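Local coordinates for extracellular protein containing a SCP domain (Bacillus anthracis, PDB 4IFA) that is of unknown function but is an extracellular protein with an SCP (CAP-superfamily) domain, possibly connected with virulence, at residues H235-L240 with L316-T321. Sequence-based numbering, arbitrary orientation.
Sequences HNLPLL and LNEQFT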
loop_
_atom_site.group_PDB
_atom_site.type_symbol
_atom_site.label_atom_id
_atom_site.label_comp_id
_atom_site.label_asym_id
_atom_site.label_seq_id
_atom_site.Cartn_x
_atom_site.Cartn_y
_atom_site.Cartn_z
ATOM N N HIS A 235 13.228 7.472 -6.443
ATOM C CA HIS A 235 13.382 8.675 -7.310
ATOM C C HIS A 235 14.511 9.609 -6.868
ATOM O O HIS A 235 14.631 10.744 -7.391
ATOM C CB HIS A 235 12.034 9.378 -7.402
ATOM C CG HIS A 235 11.027 8.597 -8.190
ATOM N ND1 HIS A 235 10.799 8.840 -9.527
ATOM C CD2 HIS A 235 10.246 7.540 -7.857
ATOM C CE1 HIS A 235 9.900 7.978 -9.975
ATOM N NE2 HIS A 235 9.556 7.166 -8.985
ATOM N N ASN A 236 15.386 9.125 -5.994
ATOM C CA ASN A 236 16.586 9.889 -5.594
ATOM C C ASN A 236 16.263 11.241 -4.994
ATOM O O ASN A 236 16.935 12.243 -5.252
ATOM C CB ASN A 236 17.540 10.005 -6.791
ATOM C CG ASN A 236 17.935 8.646 -7.315
ATOM O OD1 ASN A 236 18.433 7.793 -6.572
ATOM N ND2 ASN A 236 17.665 8.411 -8.584
ATOM N N LEU A 237 15.236 11.253 -4.172
ATOM C CA LEU A 237 14.768 12.446 -3.481
ATOM C C LEU A 237 15.003 12.303 -1.990
ATOM O O LEU A 237 14.995 11.184 -1.466
ATOM C CB LEU A 237 13.253 12.621 -3.706
ATOM C CG LEU A 237 12.857 12.973 -5.143
ATOM C CD1 LEU A 237 11.359 12.781 -5.399
ATOM C CD2 LEU A 237 13.281 14.413 -5.476
ATOM N N PRO A 238 15.145 13.431 -1.283
ATOM C CA PRO A 238 15.290 13.325 0.144
ATOM C C PRO A 238 14.013 12.794 0.770
ATOM O O PRO A 238 12.914 13.045 0.282
ATOM C CB PRO A 238 15.513 14.768 0.593
ATOM C CG PRO A 238 15.940 15.488 -0.613
ATOM C CD PRO A 238 15.291 14.806 -1.764
ATOM N N LEU A 239 14.160 12.086 1.878
ATOM C CA LEU A 239 13.027 11.533 2.562
ATOM C C LEU A 239 12.263 12.635 3.285
ATOM O O LEU A 239 12.801 13.725 3.588
ATOM C CB LEU A 239 13.465 10.479 3.564
ATOM C CG LEU A 239 14.273 9.291 2.997
ATOM C CD1 LEU A 239 14.335 8.187 4.050
ATOM C CD2 LEU A 239 13.671 8.760 1.681
ATOM N N LEU A 240 10.991 12.373 3.507
ATOM C CA LEU A 240 10.124 13.292 4.218
ATOM C C LEU A 240 10.047 12.896 5.693
ATOM O O LEU A 240 10.044 11.699 6.066
ATOM C CB LEU A 240 8.714 13.248 3.613
ATOM C CG LEU A 240 8.589 13.620 2.143
ATOM C CD1 LEU A 240 7.232 13.243 1.557
ATOM C CD2 LEU A 240 8.895 15.092 1.906
ATOM N N LEU A 316 6.645 13.558 -5.672
ATOM C CA LEU A 316 8.005 13.707 -6.201
ATOM C C LEU A 316 8.579 15.114 -6.085
ATOM O O LEU A 316 9.628 15.407 -6.642
ATOM C CB LEU A 316 8.069 13.231 -7.671
ATOM C CG LEU A 316 7.642 11.788 -7.932
ATOM C CD1 LEU A 316 7.839 11.418 -9.394
ATOM C CD2 LEU A 316 8.350 10.821 -7.008
ATOM N N ASN A 317 7.917 15.981 -5.320
ATOM C CA ASN A 317 8.387 17.354 -5.202
ATOM C C ASN A 317 9.522 17.460 -4.215
ATOM O O ASN A 317 9.335 17.251 -3.025
ATOM C CB ASN A 317 7.229 18.274 -4.804
ATOM C CG ASN A 317 7.591 19.751 -4.908
ATOM O OD1 ASN A 317 8.763 20.134 -5.037
ATOM N ND2 ASN A 317 6.565 20.598 -4.882
ATOM N N GLU A 318 10.714 17.780 -4.701
ATOM C CA GLU A 318 11.873 17.906 -3.827
ATOM C C GLU A 318 11.736 19.082 -2.828
ATOM O O GLU A 318 12.435 19.121 -1.794
ATOM C CB GLU A 318 13.159 18.062 -4.667
ATOM C CG GLU A 318 14.455 18.035 -3.832
ATOM C CD GLU A 318 15.698 17.720 -4.654
ATOM O OE1 GLU A 318 15.775 18.188 -5.819
ATOM O OE2 GLU A 318 16.605 17.016 -4.131
ATOM N N GLN A 319 10.865 20.045 -3.128
ATOM C CA GLN A 319 10.683 21.199 -2.226
ATOM C C GLN A 319 10.108 20.784 -0.855
ATOM O O GLN A 319 10.334 21.488 0.144
ATOM C CB GLN A 319 9.750 22.260 -2.838
ATOM C CG GLN A 319 10.232 22.993 -4.087
ATOM C CD GLN A 319 9.091 23.753 -4.795
ATOM O OE1 GLN A 319 7.942 23.322 -4.767
ATOM N NE2 GLN A 319 9.417 24.871 -5.465
ATOM N N PHE A 320 9.318 19.707 -0.814
ATOM C CA PHE A 320 8.711 19.244 0.436
ATOM C C PHE A 320 9.718 18.551 1.342
ATOM O O PHE A 320 10.589 17.799 0.880
ATOM C CB PHE A 320 7.532 18.323 0.181
ATOM C CG PHE A 320 6.376 18.986 -0.492
ATOM C CD1 PHE A 320 5.930 20.247 -0.100
ATOM C CD2 PHE A 320 5.677 18.321 -1.488
ATOM C CE1 PHE A 320 4.838 20.825 -0.730
ATOM C CE2 PHE A 320 4.586 18.910 -2.112
ATOM C CZ PHE A 320 4.171 20.142 -1.717
ATOM N N THR A 321 9.591 18.838 2.637
ATOM C CA THR A 321 10.426 18.302 3.682
ATOM C C THR A 321 9.695 17.423 4.672
ATOM O O THR A 321 10.328 16.588 5.332
ATOM C CB THR A 321 11.112 19.433 4.478
ATOM O OG1 THR A 321 10.141 20.302 5.086
ATOM C CG2 THR A 321 12.012 20.250 3.553
HETATM O O HOH W 1 12.675 16.052 1.673
#
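Leu316, just past helix 309-315, lays its CD2 methyl over one face of the His235 ring, a CH-pi contact 3.9 Å from the centroid and displaced toward the rim. That methyl also touches Leu237 CD1, which reaches back to the Leu316 backbone and lies 3.4 Å from its carbonyl O. Asn317 opens a type I turn and braces it from within: its OD1 accepts from Gln319 N in an Asx turn, while Arg232 NH1 donates to Asn317 O. At Glu318, CG stands anti to the backbone N (chi1 -173°); Leu237 CD2 packs on Glu318 CB at 3.7 Å, and the extended chain carries OE2 to 3.5 Å from Pro238 CD. Phe320 turns its ring away toward Phe336 and offers its backbone: Leu240 CD2 packs on the carbonyl, and a water lies 2.8 Å from Phe320 O and 3.0 Å from Leu239 O. Thr321 O receives a CA-H...O contact from Leu240 CA, and Thr321 bonds to Ala241 where parallel strands 241-242 and 322-328 of the SCP domain's mixed sheet begin. No direct hydrogen bond joins the two loops; largely apolar and CH contacts hold them, while Arg232, whose NE hydrogen-bonds to Pro238 O, ties both to one helix.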